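NIF3-related protein (Bacillus cereus, PDB 2GX8) is of unknown function but belongs to the Duf34/NIF3 family, binds zinc ions at a dimetal site and carries an additional domain thought to be regulatory. Local coordinates at residues Arg65-Ala70 / Ala86-Ala91; Thr201-Pro206 / Gly218-Val223. One frame throughout, in Å; residues are numbered along the deposited sequence.

How the contacts relate
Contact 1 (65-70 with 86-91) comes first along the chain and is complete before contact 2 (201-206 with 218-223) begins. Their centres lie about 59 Å apart and their nearest atoms about 49 Å, so the two do not touch, and they belong to different sheets. Contact 1 is a parallel pair within a five-strand mixed sheet, its centre about 18 Å from that of the chain, and it leads toward the zinc ligands H92 and H93. Contact 2 is an antiparallel pair of strands 194-206 and 221-233, where a second subunit joins. Its centre is about 48 Å from that of the chain. The region near the zinc site and the subunit interface thus lie in well-separated parts of one chain.

Contact 1 (Arg65-Ala70 / Ala86-Ala91)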
loop_
_atom_site.group_PDB
_atom_site.type_symbol
_atom_site.label_atom_id
_atom_site.label_comp_id
_atom_site.label_asym_id
_atom_site.label_seq_id
_atom_site.Cartn_x
_atom_site.Cartn_y
_atom_site.Cartn_z
ATOM N N ARG C 65 -0.860 42.427 20.749
ATOM C CA ARG C 65 -0.095 43.678 20.720
ATOM C C ARG C 65 1.286 43.506 20.101
ATOM O O ARG C 65 1.881 44.476 19.650
ATOM C CB ARG C 65 0.120 44.229 22.134
ATOM C CG ARG C 65 -1.116 44.442 23.001
ATOM C CD ARG C 65 -0.657 44.780 24.432
ATOM N NE ARG C 65 -1.710 44.764 25.458
ATOM C CZ ARG C 65 -2.505 45.794 25.739
ATOM N NH1 ARG C 65 -2.403 46.926 25.047
ATOM N NH2 ARG C 65 -3.422 45.694 26.703
ATOM N N HIS C 66 1.815 42.287 20.130
ATOM C CA HIS C 66 3.161 41.983 19.640
ATOM C C HIS C 66 3.210 40.606 19.039
ATOM O O HIS C 66 2.616 39.683 19.579
ATOM C CB HIS C 66 4.179 41.967 20.775
ATOM C CG HIS C 66 4.434 43.298 21.405
ATOM N ND1 HIS C 66 3.630 43.817 22.400
ATOM C CD2 HIS C 66 5.434 44.190 21.223
ATOM C CE1 HIS C 66 4.106 44.989 22.775
ATOM N NE2 HIS C 66 5.202 45.236 22.078
ATOM N N VAL C 67 3.947 40.470 17.940
ATOM C CA VAL C 67 4.117 39.182 17.228
ATOM C C VAL C 67 5.612 38.911 17.003
ATOM O O VAL C 67 6.379 39.855 16.787
ATOM C CB VAL C 67 3.401 39.216 15.847
ATOM C CG1 VAL C 67 3.295 37.855 15.232
ATOM C CG2 VAL C 67 1.971 39.822 16.000
ATOM N N LEU C 68 6.021 37.630 17.034
ATOM C CA LEU C 68 7.417 37.265 16.803
ATOM C C LEU C 68 7.590 36.399 15.544
ATOM O O LEU C 68 6.884 35.383 15.368
ATOM C CB LEU C 68 7.984 36.500 18.013
ATOM C CG LEU C 68 9.480 36.163 18.060
ATOM C CD1 LEU C 68 10.321 37.431 18.176
ATOM C CD2 LEU C 68 9.792 35.227 19.231
ATOM N N ILE C 69 8.521 36.790 14.676
ATOM C CA ILE C 69 8.808 35.980 13.520
ATOM C C ILE C 69 10.016 35.108 13.881
ATOM O O ILE C 69 11.065 35.623 14.301
ATOM C CB ILE C 69 9.127 36.811 12.271
ATOM C CG1 ILE C 69 8.124 37.966 12.105
ATOM C CG2 ILE C 69 9.079 35.934 11.051
ATOM C CD1 ILE C 69 6.697 37.481 11.955
ATOM N N ALA C 70 9.865 33.794 13.711
ATOM C CA ALA C 70 10.940 32.844 14.014
ATOM C C ALA C 70 11.181 31.886 12.872
ATOM O O ALA C 70 10.323 31.729 12.008
ATOM C CB ALA C 70 10.598 32.037 15.286
ATOM N N ALA C 86 4.759 38.939 23.304
ATOM C CA ALA C 86 4.238 38.399 22.062
ATOM C C ALA C 86 3.399 37.171 22.350
ATOM O O ALA C 86 3.876 36.187 22.928
ATOM C CB ALA C 86 5.383 38.051 21.107
ATOM N N ASN C 87 2.145 37.193 21.937
ATOM C CA ASN C 87 1.334 36.009 22.169
ATOM C C ASN C 87 1.030 35.239 20.891
ATOM O O ASN C 87 0.065 34.465 20.846
ATOM C CB ASN C 87 0.061 36.351 22.970
ATOM C CG ASN C 87 -0.801 37.381 22.288
ATOM O OD1 ASN C 87 -0.371 38.038 21.351
ATOM N ND2 ASN C 87 -2.034 37.535 22.767
ATOM N N VAL C 88 1.842 35.487 19.857
ATOM C CA VAL C 88 1.762 34.790 18.574
ATOM C C VAL C 88 3.143 34.743 17.969
ATOM O O VAL C 88 3.782 35.797 17.773
ATOM C CB VAL C 88 0.874 35.471 17.498
ATOM C CG1 VAL C 88 0.968 34.695 16.180
ATOM C CG2 VAL C 88 -0.614 35.586 17.926
ATOM N N ILE C 89 3.593 33.527 17.658
ATOM C CA ILE C 89 4.854 33.345 16.972
ATOM C C ILE C 89 4.600 32.786 15.556
ATOM O O ILE C 89 3.921 31.748 15.390
ATOM C CB ILE C 89 5.794 32.365 17.727
ATOM C CG1 ILE C 89 6.064 32.860 19.163
ATOM C CG2 ILE C 89 7.048 32.200 16.966
ATOM C CD1 ILE C 89 6.951 31.908 20.043
ATOM N N ILE C 90 5.099 33.484 14.540
ATOM C CA ILE C 90 4.988 32.979 13.187
ATOM C C ILE C 90 6.317 32.352 12.883
ATOM O O ILE C 90 7.342 33.035 12.792
ATOM C CB ILE C 90 4.667 34.064 12.165
ATOM C CG1 ILE C 90 3.270 34.576 12.388
ATOM C CG2 ILE C 90 4.725 33.499 10.734
ATOM C CD1 ILE C 90 2.924 35.707 11.487
ATOM N N ALA C 91 6.301 31.034 12.721
ATOM C CA ALA C 91 7.516 30.268 12.486
ATOM C C ALA C 91 7.520 29.609 11.139
ATOM O O ALA C 91 6.468 29.174 10.672
ATOM C CB ALA C 91 7.646 29.203 13.543
#
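L68 and A70 of strand 66-70 meet strand 88-91 through a parallel ladder, with axes 4.6 Å apart at closest approach and 22° between their directions. Three backbone bonds form the tight part: L68 N to V88 O, I90 N to L68 O at 2.7 Å, and A70 N to I90 O. L68 and I90 each donate to and accept from the opposite strand, which fixes the register L68-I89, I69-I90, A70-A91.

Side chains then pack on both faces. On one, V67 and V88 lie side by side with their CG1 atoms 4.0 Å apart; both CG1 atoms are anti to the backbone N, and V67 CG1 also rests 3.3 Å from V88 O. Farther along this face I69 CD1 reaches I90 CB at 4.0 Å. On the other, I89 CG2 lies 3.9 Å from A70 CB, and L68 CB packs near A86 CB.

Toward H66 the pairing slackens. N87 N reaches H66 O only through a weak bond of 3.5 Å, bent to 135°, although A86 CA approaches the same oxygen at 3.2 Å. The H66 ring turns away from A86 to meet the ring of H385, and exposed R65 adds little. The N87 amide is held from outside, ND2 bonding P63 O, while its buried OD1 finds no partner.

This pair opens and closes the beta-alpha-beta unit whose helix 75-84 covers L68 and I89. Helix 362-377 covers I69 and I90 on the reverse face, while strands 383-386 and 122-125 flank the pair.

Contact 2 (Thr201-Pro206 / Gly218-Val223); sequences TGTFVP and GQLERV
Strands 201-206 and 221-223 run antiparallel at 157°, joined by reciprocal backbone bonds in the hydrogen-bonded pairs G202-V223 and F204-E221, with T203 and R222 forming the non-hydrogen-bonded pair between them.

F204 dominates its face. Its CG sits between the backbone N and carbonyl carbon (chi1 62°), which lays the ring back across the neighbouring strand. E221 CB lies over the ring face, 3.7 Å from the centroid and 17° off its normal, a CH-pi contact; V223 CG2 meets the ring edge in its plane, 3.9 Å from CE2 of F204. E221 CG, turned beside its backbone N, touches F204 CE1 and lies 3.7 Å from P206 CD; the bend at chi2 comes beyond it. The ring of Y191 of the second subunit also meets the F204 ring, nearly perpendicular to it. Beneath this cluster the two backbone bonds differ: E221 N to F204 O is short at 2.7 Å and nearly straight, whereas F204 N to E221 O is 3.2 Å, its donor well above the carbonyl plane.

On the face of T203 and R222, the aliphatic part of the arginine crosses T201, with R222 CG 3.6 Å from T201 CG2. The chain then bends at chi3 and brings NH2 past T203 CG2 to form a salt bridge with E174 of the second subunit. T203 OG1 hydrogen-bonds to T195 OG1 and H193 O of that subunit. Nearby, V205 CG2 packs 3.8 Å from L220 CD1, the two side chains crossing at about a right angle.

Strand 194-206 has partners along both edges: strand 221-233 of its own chain, and an antiparallel strand of the second subunit that carries the sheet across the interface. Strand 221-233 in turn pairs with strand 150-168.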
loop_
_atom_site.group_PDB
_atom_site.type_symbol
_atom_site.label_atom_id
_atom_site.label_comp_id
_atom_site.label_asym_id
_atom_site.label_seq_id
_atom_site.Cartn_x
_atom_site.Cartn_y
_atom_site.Cartn_z
ATOM N N THR C 201 -26.631 41.067 -28.948
ATOM C CA THR C 201 -28.008 40.977 -28.537
ATOM C C THR C 201 -28.245 39.719 -27.729
ATOM O O THR C 201 -27.805 38.643 -28.128
ATOM C CB THR C 201 -28.931 40.969 -29.800
ATOM O OG1 THR C 201 -29.137 42.321 -30.246
ATOM C CG2 THR C 201 -30.272 40.394 -29.469
ATOM N N GLY C 202 -28.926 39.862 -26.596
ATOM C CA GLY C 202 -29.289 38.727 -25.752
ATOM C C GLY C 202 -30.787 38.484 -25.843
ATOM O O GLY C 202 -31.573 39.429 -25.966
ATOM N N THR C 203 -31.195 37.223 -25.817
ATOM C CA THR C 203 -32.624 36.919 -25.868
ATOM C C THR C 203 -33.013 36.209 -24.571
ATOM O O THR C 203 -32.167 35.665 -23.902
ATOM C CB THR C 203 -33.029 36.047 -27.113
ATOM O OG1 THR C 203 -32.322 34.804 -27.094
ATOM C CG2 THR C 203 -32.760 36.769 -28.443
ATOM N N PHE C 204 -34.277 36.267 -24.189
ATOM C CA PHE C 204 -34.730 35.561 -23.003
ATOM C C PHE C 204 -36.237 35.442 -23.037
ATOM O O PHE C 204 -36.911 36.228 -23.702
ATOM C CB PHE C 204 -34.204 36.208 -21.707
ATOM C CG PHE C 204 -34.664 37.636 -21.474
ATOM C CD1 PHE C 204 -35.780 37.907 -20.681
ATOM C CD2 PHE C 204 -33.959 38.713 -22.004
ATOM C CE1 PHE C 204 -36.189 39.217 -20.431
ATOM C CE2 PHE C 204 -34.369 40.012 -21.783
ATOM C CZ PHE C 204 -35.489 40.277 -20.993
ATOM N N VAL C 205 -36.767 34.424 -22.372
ATOM C CA VAL C 205 -38.215 34.226 -22.244
ATOM C C VAL C 205 -38.498 34.053 -20.749
ATOM O O VAL C 205 -38.341 32.952 -20.219
ATOM C CB VAL C 205 -38.714 32.980 -23.033
ATOM C CG1 VAL C 205 -40.150 32.647 -22.715
ATOM C CG2 VAL C 205 -38.562 33.172 -24.517
ATOM N N PRO C 206 -38.909 35.143 -20.055
ATOM C CA PRO C 206 -39.197 35.123 -18.615
ATOM C C PRO C 206 -40.223 34.061 -18.293
ATOM O O PRO C 206 -41.164 33.872 -19.064
ATOM C CB PRO C 206 -39.762 36.521 -18.343
ATOM C CG PRO C 206 -40.171 37.046 -19.663
ATOM C CD PRO C 206 -39.164 36.474 -20.622
ATOM N N GLY C 218 -44.907 32.609 -22.643
ATOM C CA GLY C 218 -43.758 32.276 -23.486
ATOM C C GLY C 218 -43.343 33.466 -24.334
ATOM O O GLY C 218 -43.120 33.338 -25.545
ATOM N N GLN C 219 -43.228 34.619 -23.679
ATOM C CA GLN C 219 -42.919 35.901 -24.326
ATOM C C GLN C 219 -41.414 36.140 -24.628
ATOM O O GLN C 219 -40.658 36.468 -23.724
ATOM C CB GLN C 219 -43.565 37.046 -23.492
ATOM C CG GLN C 219 -43.346 36.992 -21.915
ATOM C CD GLN C 219 -44.303 37.909 -21.075
ATOM O OE1 GLN C 219 -44.000 38.248 -19.927
ATOM N NE2 GLN C 219 -45.452 38.288 -21.651
ATOM N N LEU C 220 -40.991 35.995 -25.890
ATOM C CA LEU C 220 -39.560 36.178 -26.242
ATOM C C LEU C 220 -39.115 37.627 -26.257
ATOM O O LEU C 220 -39.565 38.397 -27.101
ATOM C CB LEU C 220 -39.195 35.552 -27.603
ATOM C CG LEU C 220 -37.725 35.741 -28.049
ATOM C CD1 LEU C 220 -36.779 34.678 -27.509
ATOM C CD2 LEU C 220 -37.645 35.726 -29.543
ATOM N N GLU C 221 -38.216 37.986 -25.346
ATOM C CA GLU C 221 -37.700 39.339 -25.272
ATOM C C GLU C 221 -36.336 39.400 -25.923
ATOM O O GLU C 221 -35.701 38.379 -26.137
ATOM C CB GLU C 221 -37.586 39.780 -23.827
ATOM C CG GLU C 221 -38.755 39.388 -22.927
ATOM C CD GLU C 221 -40.075 40.042 -23.262
ATOM O OE1 GLU C 221 -40.172 40.768 -24.280
ATOM O OE2 GLU C 221 -41.045 39.820 -22.494
ATOM N N ARG C 222 -35.871 40.607 -26.214
ATOM C CA ARG C 222 -34.579 40.808 -26.879
ATOM C C ARG C 222 -33.952 42.115 -26.405
ATOM O O ARG C 222 -34.618 43.160 -26.374
ATOM C CB ARG C 222 -34.803 40.820 -28.386
ATOM C CG ARG C 222 -33.693 41.412 -29.244
ATOM C CD ARG C 222 -33.915 41.128 -30.759
ATOM N NE ARG C 222 -33.848 39.698 -31.093
ATOM C CZ ARG C 222 -34.904 38.887 -31.199
ATOM N NH1 ARG C 222 -36.140 39.336 -31.001
ATOM N NH2 ARG C 222 -34.723 37.611 -31.505
ATOM N N VAL C 223 -32.675 42.066 -26.026
ATOM C CA VAL C 223 -32.019 43.250 -25.468
ATOM C C VAL C 223 -30.605 43.440 -25.989
ATOM O O VAL C 223 -29.846 42.484 -26.014
ATOM C CB VAL C 223 -31.994 43.126 -23.921
ATOM C CG1 VAL C 223 -30.947 44.009 -23.287
ATOM C CG2 VAL C 223 -33.356 43.438 -23.323
#